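Protein FmtA (Staphylococcus aureus, PDB 5ZH8) hydrolyses the D-alanyl esters of wall and lipoteichoic acids, releasing D-alanine, and affects methicillin resistance and cell wall structure in Staphylococcus aureus. Local coordinates at residues D169-Q174 with Y206-M210; S175-K181 with I196-D202. All blocks are in the same frame, centred on the assembly; numbering follows the deposited sequence.

Interaction 1. Residues D169-Q174 with Y206-M210; sequences DLMLHQ and YKKHM
Start with the end of helix 167-171. D169 to M171 are helical, L172 nearly so, and H173 swings to positive phi (58/57), closing a Schellman motif: Q174 N bonds D169 O at 2.7 Å and H173 N bonds L170 O at 3.0 Å. Segment 206-210 passes this terminus in an irregular, mostly extended path, with a kink of positive phi at K207 (53/27); Q174 and H209 come closest, 4.4 Å between CA atoms. One backbone hydrogen bond joins the two, M210 N to H173 O at 3.0 Å, helped by CA-H...O contacts from H209 CA to H173 O (3.3 Å) and from Q174 CA to K208 O (3.4 Å). D169, chi1 m, splits its carboxylate: OD1 takes Q174 NE2 at 2.7 Å, with Q174 in p,t folded back over the helix end, and OD2 makes a salt bridge to K207 NZ at 3.2 Å, the lysine curling toward D169 through t,p,p with chi4 at 142°. H209, chi1 t, brings ring edge atom CD2 to 3.6 Å from L172 O, and its NE2 lies 3.9 Å from H173 CB. The H173 ring, chi1 m, is buried among Y211, Y216 and Y329, its ND1 hydrogen-bonded to N215. H173 and Q174 begin an H-x-S-G-L run, and M210 leads into Y211, probably the tyrosine of the Y-x-N motif, here Y-N-D; both are consistent with the class C beta-lactamase-like serine hydrolase fold.

Interaction 2. Residues S175-K181 with I196-D202; sequences SGLYKYK and IQKRGID
S175, chi1 p, opens the turn by accepting a weak 3.3 Å bond from L177 N on its OG, which also pairs with N215. G176 follows at positive phi (89/7); a CB would point toward 196-202, touching I201, and at these angles would jam against S175 O, so glycine fits. G176 O receives D202 N at 2.6 Å. L177 is the centre of a single antiparallel bridge, a non-hydrogen-bonded pair with I201 (CA-CA 4.4 Å). Its m,t side chain sets CD2 3.6 Å from I201 CD1 and 4.0 Å from I196 CG2. Y178 N completes the bridge on G200 O at 3.2 Å, G200 having left helix 189-199 at positive phi (68/-147). The Y178 ring, chi1 m, lies under D202 CB, a CH-pi contact 3.6 Å from the centroid. K179 puts its O 3.2 Å from R199 NH1, and the guanidinium is sandwiched between Y178 CB and K181 CD on opposite faces. Y180, chi1 t, rests CD1 3.5 Å from I196 CG1, while its OH bonds Q281. Backbone bonds thus fix the register, apolar L177, I196, I201 and the Y180 ring pack beside the bridge, and the guanidinium lies between hydrocarbon on both faces, K179 O at its edge.

Overall arrangement
Both contacts lie on the same side of the chain's centre, with centres about 11 Å apart, and both are partly buried. They share one continuous run of chain, 169-181: its first half meets 206-210 in interaction 1, and its second half meets the end of helix 189-199 in interaction 2. Each joins a helix terminus to a loop, but the chemistry differs. Interaction 1 is mainly polar, with a salt bridge between buried D169 and exposed K207 and carbonyls; interaction 2 buries twice the area and adds an apolar cluster to its backbone bridge. They meet directly where L170 CD2 packs on L177 CD1 at 3.8 Å, and M210 CE on K179 CG at 3.4 Å. N215 of helix 213-227 bonds both H173 and S175.

Interaction 1. Residues D169-Q174 with Y206-M210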
loop_
_atom_site.group_PDB
_atom_site.type_symbol
_atom_site.label_atom_id
_atom_site.label_comp_id
_atom_site.label_asym_id
_atom_site.label_seq_id
_atom_site.Cartn_x
_atom_site.Cartn_y
_atom_site.Cartn_z
ATOM N N ASP A 169 26.744 -6.265 8.468
ATOM C CA ASP A 169 25.443 -6.796 8.879
ATOM C C ASP A 169 24.334 -5.738 8.865
ATOM O O ASP A 169 23.172 -6.065 8.635
ATOM C CB ASP A 169 25.541 -7.455 10.260
ATOM C CG ASP A 169 26.257 -8.795 10.222
ATOM O OD1 ASP A 169 26.611 -9.249 9.120
ATOM O OD2 ASP A 169 26.471 -9.397 11.296
ATOM N N LEU A 170 24.689 -4.481 9.109
ATOM C CA LEU A 170 23.755 -3.376 8.930
ATOM C C LEU A 170 23.470 -3.181 7.447
ATOM O O LEU A 170 22.320 -3.129 7.025
ATOM C CB LEU A 170 24.329 -2.080 9.489
ATOM C CG LEU A 170 24.675 -2.006 10.971
ATOM C CD1 LEU A 170 25.481 -0.747 11.236
ATOM C CD2 LEU A 170 23.420 -2.009 11.819
ATOM N N MET A 171 24.540 -3.074 6.668
ATOM C CA MET A 171 24.462 -2.886 5.224
ATOM C C MET A 171 23.601 -3.949 4.543
ATOM O O MET A 171 22.835 -3.635 3.633
ATOM C CB MET A 171 25.881 -2.885 4.632
ATOM C CG MET A 171 25.966 -2.689 3.127
ATOM S SD MET A 171 25.781 -4.220 2.185
ATOM C CE MET A 171 27.322 -5.055 2.528
ATOM N N LEU A 172 23.722 -5.196 4.992
ATOM C CA LEU A 172 22.997 -6.323 4.393
ATOM C C LEU A 172 21.615 -6.580 5.020
ATOM O O LEU A 172 20.935 -7.532 4.628
ATOM C CB LEU A 172 23.837 -7.610 4.488
ATOM C CG LEU A 172 25.172 -7.699 3.742
ATOM C CD1 LEU A 172 25.926 -8.948 4.167
ATOM C CD2 LEU A 172 24.983 -7.682 2.237
ATOM N N HIS A 173 21.202 -5.743 5.973
ATOM C CA HIS A 173 19.952 -5.934 6.728
ATOM C C HIS A 173 19.891 -7.276 7.459
ATOM O O HIS A 173 18.974 -8.058 7.244
ATOM C CB HIS A 173 18.715 -5.771 5.829
ATOM C CG HIS A 173 18.558 -4.400 5.254
ATOM N ND1 HIS A 173 18.336 -3.284 6.034
ATOM C CD2 HIS A 173 18.567 -3.970 3.972
ATOM C CE1 HIS A 173 18.232 -2.222 5.254
ATOM N NE2 HIS A 173 18.375 -2.610 3.999
ATOM N N GLN A 174 20.871 -7.529 8.324
ATOM C CA GLN A 174 20.900 -8.739 9.148
ATOM C C GLN A 174 21.573 -8.476 10.497
ATOM O O GLN A 174 22.318 -9.313 11.012
ATOM C CB GLN A 174 21.610 -9.872 8.402
ATOM C CG GLN A 174 23.031 -9.543 7.973
ATOM C CD GLN A 174 23.730 -10.711 7.297
ATOM O OE1 GLN A 174 23.104 -11.512 6.599
ATOM N NE2 GLN A 174 25.038 -10.810 7.499
ATOM N N TYR A 206 18.514 -12.338 15.557
ATOM C CA TYR A 206 19.957 -12.123 15.389
ATOM C C TYR A 206 20.539 -12.939 14.225
ATOM O O TYR A 206 20.233 -14.122 14.055
ATOM C CB TYR A 206 20.733 -12.398 16.680
ATOM C CG TYR A 206 22.234 -12.455 16.475
ATOM C CD1 TYR A 206 22.963 -11.302 16.167
ATOM C CD2 TYR A 206 22.931 -13.664 16.583
ATOM C CE1 TYR A 206 24.334 -11.354 15.972
ATOM C CE2 TYR A 206 24.300 -13.722 16.390
ATOM C CZ TYR A 206 24.998 -12.568 16.086
ATOM O OH TYR A 206 26.362 -12.630 15.898
ATOM N N LYS A 207 21.398 -12.293 13.436
ATOM C CA LYS A 207 22.014 -12.889 12.245
ATOM C C LYS A 207 21.014 -13.503 11.243
ATOM O O LYS A 207 21.355 -14.423 10.501
ATOM C CB LYS A 207 23.101 -13.906 12.648
ATOM C CG LYS A 207 24.181 -14.160 11.600
ATOM C CD LYS A 207 25.115 -12.973 11.359
ATOM C CE LYS A 207 26.193 -12.831 12.428
ATOM N NZ LYS A 207 27.498 -12.406 11.846
ATOM N N LYS A 208 19.785 -12.991 11.226
ATOM C CA LYS A 208 18.830 -13.318 10.173
ATOM C C LYS A 208 18.422 -12.044 9.464
ATOM O O LYS A 208 18.474 -10.964 10.045
ATOM C CB LYS A 208 17.594 -14.007 10.741
ATOM C CG LYS A 208 17.755 -15.503 10.945
ATOM C CD LYS A 208 16.429 -16.171 11.299
ATOM C CE LYS A 208 15.996 -15.836 12.718
ATOM N NZ LYS A 208 14.815 -16.617 13.186
ATOM N N HIS A 209 17.983 -12.183 8.217
ATOM C CA HIS A 209 17.621 -11.025 7.410
ATOM C C HIS A 209 16.311 -10.406 7.867
ATOM O O HIS A 209 15.365 -11.114 8.199
ATOM C CB HIS A 209 17.533 -11.382 5.929
ATOM C CG HIS A 209 17.090 -10.238 5.072
ATOM N ND1 HIS A 209 15.761 -9.955 4.833
ATOM C CD2 HIS A 209 17.801 -9.307 4.387
ATOM C CE1 HIS A 209 15.670 -8.900 4.041
ATOM N NE2 HIS A 209 16.894 -8.486 3.760
ATOM N N MET A 210 16.276 -9.080 7.910
ATOM C CA MET A 210 15.058 -8.338 8.179
ATOM C C MET A 210 15.243 -6.911 7.677
ATOM O O MET A 210 16.058 -6.158 8.221
ATOM C CB MET A 210 14.768 -8.329 9.680
ATOM C CG MET A 210 13.352 -7.927 10.048
ATOM S SD MET A 210 13.269 -7.218 11.706
ATOM C CE MET A 210 13.508 -5.483 11.331
#

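Interaction 2. Residues S175-K181 with I196-D202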
loop_
_atom_site.group_PDB
_atom_site.type_symbol
_atom_site.label_atom_id
_atom_site.label_comp_id
_atom_site.label_asym_id
_atom_site.label_seq_id
_atom_site.Cartn_x
_atom_site.Cartn_y
_atom_site.Cartn_z
ATOM N N SER A 175 21.275 -7.316 11.074
ATOM C CA SER A 175 21.908 -6.871 12.312
ATOM C C SER A 175 21.236 -7.435 13.561
ATOM O O SER A 175 21.879 -7.606 14.596
ATOM C CB SER A 175 21.888 -5.346 12.370
ATOM O OG SER A 175 20.562 -4.853 12.332
ATOM N N GLY A 176 19.941 -7.714 13.462
ATOM C CA GLY A 176 19.160 -8.173 14.607
ATOM C C GLY A 176 18.550 -7.034 15.400
ATOM O O GLY A 176 17.965 -7.258 16.459
ATOM N N LEU A 177 18.670 -5.814 14.884
ATOM C CA LEU A 177 18.059 -4.652 15.512
ATOM C C LEU A 177 16.550 -4.706 15.287
ATOM O O LEU A 177 16.090 -5.087 14.204
ATOM C CB LEU A 177 18.622 -3.354 14.916
ATOM C CG LEU A 177 20.059 -2.941 15.249
ATOM C CD1 LEU A 177 20.528 -1.887 14.259
ATOM C CD2 LEU A 177 20.192 -2.437 16.673
ATOM N N TYR A 178 15.785 -4.332 16.311
ATOM C CA TYR A 178 14.339 -4.183 16.178
ATOM C C TYR A 178 14.027 -3.192 15.064
ATOM O O TYR A 178 14.806 -2.273 14.807
ATOM C CB TYR A 178 13.711 -3.695 17.491
ATOM C CG TYR A 178 13.584 -4.762 18.557
ATOM C CD1 TYR A 178 12.570 -5.713 18.496
ATOM C CD2 TYR A 178 14.463 -4.811 19.634
ATOM C CE1 TYR A 178 12.445 -6.689 19.469
ATOM C CE2 TYR A 178 14.347 -5.788 20.610
ATOM C CZ TYR A 178 13.336 -6.724 20.521
ATOM O OH TYR A 178 13.208 -7.695 21.482
ATOM N N LYS A 179 12.889 -3.384 14.399
ATOM C CA LYS A 179 12.495 -2.507 13.300
ATOM C C LYS A 179 12.325 -1.078 13.808
ATOM O O LYS A 179 11.788 -0.865 14.892
ATOM C CB LYS A 179 11.209 -3.000 12.637
ATOM C CG LYS A 179 11.245 -2.960 11.115
ATOM C CD LYS A 179 9.953 -3.494 10.510
ATOM C CE LYS A 179 9.856 -3.151 9.029
ATOM N NZ LYS A 179 8.610 -3.676 8.400
ATOM N N TYR A 180 12.792 -0.112 13.017
ATOM C CA TYR A 180 12.821 1.281 13.418
ATOM C C TYR A 180 11.395 1.766 13.532
ATOM O O TYR A 180 10.620 1.699 12.579
ATOM C CB TYR A 180 13.553 2.156 12.409
ATOM C CG TYR A 180 13.588 3.627 12.782
ATOM C CD1 TYR A 180 14.249 4.052 13.924
ATOM C CD2 TYR A 180 12.972 4.592 11.988
ATOM C CE1 TYR A 180 14.299 5.394 14.271
ATOM C CE2 TYR A 180 13.020 5.935 12.326
ATOM C CZ TYR A 180 13.684 6.333 13.469
ATOM O OH TYR A 180 13.723 7.665 13.804
ATOM N N LYS A 181 11.040 2.212 14.724
ATOM C CA LYS A 181 9.744 2.808 14.973
ATOM C C LYS A 181 9.967 4.310 15.004
ATOM O O LYS A 181 10.471 4.832 16.001
ATOM C CB LYS A 181 9.179 2.318 16.309
ATOM C CG LYS A 181 8.487 0.962 16.236
ATOM C CD LYS A 181 7.735 0.651 17.524
ATOM C CE LYS A 181 6.465 1.478 17.672
ATOM N NZ LYS A 181 6.114 1.657 19.108
ATOM N N ILE A 196 17.270 4.018 18.397
ATOM C CA ILE A 196 17.546 2.651 17.926
ATOM C C ILE A 196 18.507 1.907 18.848
ATOM O O ILE A 196 18.408 0.696 19.025
ATOM C CB ILE A 196 18.207 2.674 16.521
ATOM C CG1 ILE A 196 17.208 3.104 15.444
ATOM C CG2 ILE A 196 18.801 1.318 16.157
ATOM C CD1 ILE A 196 17.870 3.548 14.155
ATOM N N GLN A 197 19.460 2.638 19.409
ATOM C CA GLN A 197 20.433 2.043 20.322
ATOM C C GLN A 197 19.760 1.563 21.610
ATOM O O GLN A 197 20.088 0.492 22.107
ATOM C CB GLN A 197 21.590 3.020 20.604
ATOM C CG GLN A 197 22.764 2.423 21.361
ATOM C CD GLN A 197 22.572 2.371 22.862
ATOM O OE1 GLN A 197 21.874 3.200 23.438
ATOM N NE2 GLN A 197 23.200 1.395 23.501
ATOM N N LYS A 198 18.813 2.344 22.132
ATOM C CA LYS A 198 18.047 1.942 23.312
ATOM C C LYS A 198 17.217 0.672 23.054
ATOM O O LYS A 198 17.202 -0.241 23.885
ATOM C CB LYS A 198 17.152 3.093 23.806
ATOM C CG LYS A 198 16.511 2.871 25.169
ATOM C CD LYS A 198 17.529 2.866 26.300
ATOM C CE LYS A 198 16.836 2.885 27.655
ATOM N NZ LYS A 198 17.784 2.848 28.805
ATOM N N ARG A 199 16.534 0.611 21.913
ATOM C CA ARG A 199 15.736 -0.561 21.573
ATOM C C ARG A 199 16.630 -1.783 21.409
ATOM O O ARG A 199 16.274 -2.867 21.842
ATOM C CB ARG A 199 14.945 -0.332 20.296
ATOM C CG ARG A 199 13.939 0.802 20.384
ATOM C CD ARG A 199 12.761 0.527 19.474
ATOM N NE ARG A 199 11.929 -0.542 20.023
ATOM C CZ ARG A 199 11.166 -1.370 19.310
ATOM N NH1 ARG A 199 11.109 -1.297 17.976
ATOM N NH2 ARG A 199 10.457 -2.304 19.942
ATOM N N GLY A 200 17.760 -1.598 20.729
ATOM C CA GLY A 200 18.798 -2.609 20.646
ATOM C C GLY A 200 18.428 -3.844 19.852
ATOM O O GLY A 200 17.661 -3.790 18.880
ATOM N N ILE A 201 18.970 -4.975 20.294
ATOM C CA ILE A 201 18.915 -6.239 19.547
ATOM C C ILE A 201 17.689 -7.075 19.896
ATOM O O ILE A 201 17.196 -7.046 21.024
ATOM C CB ILE A 201 20.234 -7.051 19.741
ATOM C CG1 ILE A 201 21.155 -6.819 18.549
ATOM C CG2 ILE A 201 20.023 -8.563 19.837
ATOM C CD1 ILE A 201 21.450 -5.361 18.292
ATOM N N ASP A 202 17.219 -7.821 18.902
ATOM C CA ASP A 202 16.157 -8.797 19.072
ATOM C C ASP A 202 16.765 -10.195 18.899
ATOM O O ASP A 202 17.107 -10.582 17.774
ATOM C CB ASP A 202 15.064 -8.553 18.037
ATOM C CG ASP A 202 13.888 -9.485 18.202
ATOM O OD1 ASP A 202 13.614 -9.913 19.341
ATOM O OD2 ASP A 202 13.228 -9.783 17.187
#